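Leucyl-trna synthetase (Plasmodium falciparum, PDB 5FOC) probably attaches leucine to its tRNA using ATP and, through its editing domain, the part present here, probably removes wrongly attached amino acids. Local coordinates at residues S294-E302 with K335-V344. The protein carries 2 engineered substitutions. Sequence-based numbering, arbitrary orientation.
Sequences SESCIELPE and KQYFEGIMTV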
ATOM      1  N   SER A 294       2.648   3.191  16.376  1.00 21.51           N
ATOM      2  CA  SER A 294       3.660   3.470  15.354  1.00 19.56           C
ATOM      3  C   SER A 294       4.948   3.934  16.016  1.00 21.36           C
ATOM      4  O   SER A 294       4.936   4.948  16.679  1.00 23.90           O
ATOM      5  CB  SER A 294       3.108   4.569  14.512  1.00 18.72           C
ATOM      6  OG  SER A 294       4.125   5.018  13.576  1.00 20.67           O
ATOM      7  N   GLU A 295       6.026   3.163  15.890  1.00 21.15           N
ATOM      8  CA  GLU A 295       7.276   3.492  16.518  1.00 21.52           C
ATOM      9  C   GLU A 295       7.876   4.661  15.694  1.00 24.18           C
ATOM     10  O   GLU A 295       8.083   4.491  14.531  1.00 22.32           O
ATOM     11  CB  GLU A 295       8.237   2.323  16.483  1.00 25.05           C
ATOM     12  CG  GLU A 295       9.523   2.551  17.247  1.00 30.05           C
ATOM     13  CD  GLU A 295       9.348   2.488  18.744  1.00 31.88           C
ATOM     14  OE1 GLU A 295       8.619   1.572  19.243  1.00 37.29           O
ATOM     15  OE2 GLU A 295       9.935   3.374  19.414  1.00 40.57           O
ATOM     16  N   SER A 296       8.098   5.785  16.344  1.00 24.06           N
ATOM     17  CA  SER A 296       8.641   6.990  15.650  1.00 21.81           C
ATOM     18  C   SER A 296      10.074   6.715  15.215  1.00 22.45           C
ATOM     19  O   SER A 296      10.918   6.215  15.992  1.00 24.17           O
ATOM     20  CB  SER A 296       8.581   8.187  16.576  1.00 20.73           C
ATOM     21  OG  SER A 296       8.929   9.377  15.860  1.00 24.50           O
ATOM     22  N   CYS A 297      10.336   7.008  13.943  1.00 21.19           N
ATOM     23  CA  CYS A 297      11.635   6.771  13.308  1.00 19.19           C
ATOM     24  C   CYS A 297      12.518   8.033  13.212  1.00 18.65           C
ATOM     25  O   CYS A 297      13.697   7.881  12.979  1.00 22.27           O
ATOM     26  CB  CYS A 297      11.454   6.191  11.887  1.00 19.84           C
ATOM     27  SG  CYS A 297      10.611   4.578  11.951  1.00 22.92           S
ATOM     28  N   ILE A 298      11.926   9.181  13.509  1.00 21.27           N
ATOM     29  CA  ILE A 298      12.580  10.484  13.202  1.00 21.12           C
ATOM     30  C   ILE A 298      12.360  11.447  14.362  1.00 22.20           C
ATOM     31  O   ILE A 298      11.220  11.714  14.743  1.00 25.19           O
ATOM     32  CB  ILE A 298      12.056  11.148  11.901  1.00 20.81           C
ATOM     33  CG1 ILE A 298      12.319  10.269  10.677  1.00 22.33           C
ATOM     34  CG2 ILE A 298      12.795  12.495  11.644  1.00 21.77           C
ATOM     35  CD1 ILE A 298      11.603  10.684   9.416  1.00 25.70           C
ATOM     36  N   GLU A 299      13.455  12.027  14.855  1.00 21.82           N
ATOM     37  CA  GLU A 299      13.372  13.082  15.845  1.00 22.79           C
ATOM     38  C   GLU A 299      13.856  14.409  15.225  1.00 23.86           C
ATOM     39  O   GLU A 299      14.757  14.434  14.385  1.00 26.26           O
ATOM     40  CB  GLU A 299      14.157  12.768  17.101  1.00 29.83           C
ATOM     41  CG  GLU A 299      15.653  12.617  16.964  1.00 33.38           C
ATOM     42  CD  GLU A 299      16.346  12.586  18.311  1.00 41.28           C
ATOM     43  OE1 GLU A 299      15.650  12.552  19.350  1.00 52.21           O
ATOM     44  OE2 GLU A 299      17.588  12.572  18.333  1.00 50.59           O
ATOM     45  N   LEU A 300      13.216  15.490  15.618  1.00 25.18           N
ATOM     46  CA  LEU A 300      13.622  16.810  15.159  1.00 25.57           C
ATOM     47  C   LEU A 300      14.231  17.479  16.369  1.00 26.75           C
ATOM     48  O   LEU A 300      13.712  17.329  17.491  1.00 29.72           O
ATOM     49  CB  LEU A 300      12.449  17.614  14.617  1.00 28.80           C
ATOM     50  CG  LEU A 300      12.058  17.259  13.173  1.00 27.88           C
ATOM     51  CD1 LEU A 300      10.788  17.966  12.792  1.00 29.35           C
ATOM     52  CD2 LEU A 300      13.182  17.619  12.224  1.00 27.01           C
ATOM     53  N   PRO A 301      15.358  18.175  16.161  1.00 31.31           N
ATOM     54  CA  PRO A 301      15.970  18.907  17.273  1.00 31.75           C
ATOM     55  C   PRO A 301      14.962  19.869  17.915  1.00 33.27           C
ATOM     56  O   PRO A 301      14.147  20.455  17.218  1.00 42.16           O
ATOM     57  CB  PRO A 301      17.114  19.679  16.591  1.00 32.46           C
ATOM     58  CG  PRO A 301      17.361  18.960  15.319  1.00 36.99           C
ATOM     59  CD  PRO A 301      16.032  18.452  14.879  1.00 31.41           C
ATOM     60  N   GLU A 302      14.945  19.933  19.237  1.00 40.92           N
ATOM     61  CA  GLU A 302      14.040  20.842  19.980  1.00 45.39           C
ATOM     62  C   GLU A 302      12.546  20.488  19.941  1.00 43.16           C
ATOM     63  O   GLU A 302      11.772  21.112  20.655  1.00 48.41           O
ATOM     64  CB  GLU A 302      14.251  22.317  19.573  1.00 54.11           C
ATOM     65  CG  GLU A 302      15.730  22.719  19.475  1.00 56.67           C
ATOM     66  CD  GLU A 302      16.073  24.066  20.086  1.00 65.78           C
ATOM     67  OE1 GLU A 302      15.358  24.551  20.996  1.00 76.40           O
ATOM     68  OE2 GLU A 302      17.101  24.633  19.665  1.00 73.78           O
ATOM     69  N   LYS A 335      11.410  19.476   6.441  1.00 25.77           N
ATOM     70  CA  LYS A 335      12.062  19.644   7.724  1.00 24.61           C
ATOM     71  C   LYS A 335      12.678  18.337   8.223  1.00 24.32           C
ATOM     72  O   LYS A 335      13.804  18.306   8.676  1.00 27.46           O
ATOM     73  CB  LYS A 335      11.082  20.189   8.751  1.00 33.58           C
ATOM     74  CG  LYS A 335      11.739  20.673  10.024  1.00 36.23           C
ATOM     75  CD  LYS A 335      10.823  21.632  10.765  1.00 41.88           C
ATOM     76  CE  LYS A 335      11.419  22.074  12.088  1.00 40.38           C
ATOM     77  NZ  LYS A 335      12.547  23.029  11.930  1.00 42.57           N
ATOM     78  N   GLN A 336      11.895  17.257   8.214  1.00 23.92           N
ATOM     79  CA  GLN A 336      12.485  15.944   8.523  1.00 24.64           C
ATOM     80  C   GLN A 336      13.694  15.575   7.637  1.00 22.31           C
ATOM     81  O   GLN A 336      14.706  15.070   8.121  1.00 25.53           O
ATOM     82  CB  GLN A 336      11.414  14.863   8.397  1.00 23.97           C
ATOM     83  CG  GLN A 336      10.335  14.952   9.466  1.00 21.73           C
ATOM     84  CD  GLN A 336       9.283  13.878   9.266  1.00 23.04           C
ATOM     85  OE1 GLN A 336       9.206  13.258   8.187  1.00 25.44           O
ATOM     86  NE2 GLN A 336       8.453  13.656  10.294  1.00 25.47           N
ATOM     87  N   TYR A 337      13.620  15.916   6.337  1.00 22.68           N
ATOM     88  CA  TYR A 337      14.644  15.486   5.408  1.00 22.97           C
ATOM     89  C   TYR A 337      15.917  16.246   5.764  1.00 24.28           C
ATOM     90  O   TYR A 337      16.975  15.649   5.955  1.00 25.64           O
ATOM     91  CB  TYR A 337      14.196  15.756   3.962  1.00 23.08           C
ATOM     92  CG  TYR A 337      15.178  15.384   2.865  1.00 25.82           C
ATOM     93  CD1 TYR A 337      15.729  14.110   2.764  1.00 29.06           C
ATOM     94  CD2 TYR A 337      15.534  16.323   1.899  1.00 29.22           C
ATOM     95  CE1 TYR A 337      16.590  13.777   1.738  1.00 26.75           C
ATOM     96  CE2 TYR A 337      16.416  16.014   0.866  1.00 39.78           C
ATOM     97  CZ  TYR A 337      16.943  14.739   0.773  1.00 33.23           C
ATOM     98  OH  TYR A 337      17.832  14.398  -0.205  1.00 41.43           O
ATOM     99  N   PHE A 338      15.812  17.580   5.872  1.00 24.74           N
ATOM    100  CA  PHE A 338      17.015  18.344   6.149  1.00 25.46           C
ATOM    101  C   PHE A 338      17.501  18.389   7.596  1.00 27.70           C
ATOM    102  O   PHE A 338      18.670  18.710   7.824  1.00 30.10           O
ATOM    103  CB  PHE A 338      16.845  19.774   5.622  1.00 24.08           C
ATOM    104  CG  PHE A 338      16.852  19.864   4.107  1.00 27.24           C
ATOM    105  CD1 PHE A 338      18.018  19.674   3.406  1.00 29.48           C
ATOM    106  CD2 PHE A 338      15.690  20.105   3.393  1.00 29.18           C
ATOM    107  CE1 PHE A 338      18.050  19.753   2.019  1.00 32.01           C
ATOM    108  CE2 PHE A 338      15.703  20.179   1.996  1.00 30.82           C
ATOM    109  CZ  PHE A 338      16.893  19.981   1.315  1.00 30.44           C
ATOM    110  N   GLU A 339      16.644  18.075   8.574  1.00 23.97           N
ATOM    111  CA  GLU A 339      16.982  18.324   9.944  1.00 24.42           C
ATOM    112  C   GLU A 339      16.772  17.107  10.828  1.00 24.31           C
ATOM    113  O   GLU A 339      17.237  17.104  11.942  1.00 26.85           O
ATOM    114  CB  GLU A 339      16.161  19.488  10.502  1.00 25.05           C
ATOM    115  CG  GLU A 339      16.423  20.795   9.811  1.00 27.32           C
ATOM    116  CD  GLU A 339      15.538  21.910  10.328  1.00 39.68           C
ATOM    117  OE1 GLU A 339      15.312  22.000  11.543  1.00 44.45           O
ATOM    118  OE2 GLU A 339      15.041  22.707   9.508  1.00 54.15           O
ATOM    119  N   GLY A 340      16.146  16.081  10.280  1.00 24.88           N
ATOM    120  CA  GLY A 340      15.737  14.950  11.136  1.00 22.73           C
ATOM    121  C   GLY A 340      16.926  14.067  11.481  1.00 23.55           C
ATOM    122  O   GLY A 340      17.889  13.969  10.690  1.00 24.31           O
ATOM    123  N   ILE A 341      16.824  13.387  12.640  1.00 23.07           N
ATOM    124  CA  ILE A 341      17.789  12.368  13.063  1.00 22.77           C
ATOM    125  C   ILE A 341      16.992  11.075  13.222  1.00 21.02           C
ATOM    126  O   ILE A 341      15.928  11.077  13.841  1.00 25.97           O
ATOM    127  CB  ILE A 341      18.473  12.733  14.399  1.00 25.25           C
ATOM    128  CG1 ILE A 341      19.198  14.086  14.262  1.00 27.72           C
ATOM    129  CG2 ILE A 341      19.457  11.655  14.835  1.00 26.45           C
ATOM    130  CD1 ILE A 341      19.545  14.748  15.572  1.00 36.95           C
ATOM    131  N   MET A 342      17.501  10.006  12.634  1.00 21.51           N
ATOM    132  CA  MET A 342      16.885   8.674  12.790  1.00 19.92           C
ATOM    133  C   MET A 342      17.024   8.117  14.202  1.00 21.87           C
ATOM    134  O   MET A 342      18.083   8.209  14.842  1.00 24.41           O
ATOM    135  CB  MET A 342      17.509   7.701  11.810  1.00 20.58           C
ATOM    136  CG  MET A 342      17.417   8.070  10.322  1.00 23.30           C
ATOM    137  SD  MET A 342      15.813   8.532   9.701  1.00 25.20           S
ATOM    138  CE  MET A 342      14.955   6.966  10.015  1.00 20.83           C
ATOM    139  N   THR A 343      15.957   7.463  14.643  1.00 21.50           N
ATOM    140  CA  THR A 343      15.883   6.903  16.015  1.00 22.68           C
ATOM    141  C   THR A 343      15.696   5.362  16.116  1.00 22.73           C
ATOM    142  O   THR A 343      15.510   4.799  17.236  1.00 28.11           O
ATOM    143  CB  THR A 343      14.748   7.576  16.800  1.00 28.80           C
ATOM    144  OG1 THR A 343      13.514   7.361  16.111  1.00 27.39           O
ATOM    145  CG2 THR A 343      15.012   9.063  16.972  1.00 29.37           C
ATOM    146  N   VAL A 344      15.761   4.695  14.970  1.00 23.59           N
ATOM    147  CA  VAL A 344      15.496   3.233  14.854  1.00 22.41           C
ATOM    148  C   VAL A 344      16.599   2.506  14.127  1.00 21.32           C
ATOM    149  O   VAL A 344      17.262   3.101  13.226  1.00 25.49           O
ATOM    150  CB  VAL A 344      14.142   2.971  14.142  1.00 21.16           C
ATOM    151  CG1 VAL A 344      13.003   3.501  15.021  1.00 20.81           C
ATOM    152  CG2 VAL A 344      14.112   3.617  12.732  1.00 20.88           C
TER
HETATM  153  O   HOH W   1      18.613   9.486  17.652  1.00 59.65           O
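Ser296 and Thr343 meet just beside a short two-stranded antiparallel sheet, pairing strand 298-299 with strand 341-342, which follows helix 325-339 after the single residue Gly340, at the edge of the editing domain. Thr343 gives its hydroxyl to Ser296 O in a weak hydrogen bond, while the Ser296 hydroxyl is bonded to the Asp261 carboxylate and the backbone N of Asn306. Cys297, small and apolar, sets SG against Val344 CG2 at 3.7 Å; its carbonyl accepts the N-H of Thr343. Ile298 forms a non-hydrogen-bonded pair with Met342, whose chain, bent at chi2 and chi3 (-50° and -62°), curls back and brings SD to 4.0 Å from Ile298 CG1. Farther out, Ile298 CD1 lies 3.7 Å from Gln336 OE1, the two side chains crossing at about a right angle; Gln336 NE2 is bonded to Asp261 O and Thr307 OG1, OE1 to Lys129 NZ. Glu299 and Ile341 are the hydrogen-bonded pair, Glu299 N to Ile341 O (2.8 Å) and Ile341 N to Glu299 O (2.9 Å). Glu299 suits this partly exposed face: its methylene CG packs on Thr343 CG2 at 3.6 Å, while OE2 takes a weak bond from a water that also donates to Met342 O. Leu300 starts off pointing away, but CG beside the backbone N (chi1 -81°) brings its branched end back to the last helical turn: CD1 reaches Lys335 CG, and CD2 touches Glu339 CB and Gly340 CA. Lys335 NZ makes a salt bridge with Glu339 OE1. Pro301, with no N-H to offer, rests its CD 3.4 Å from Glu339 O.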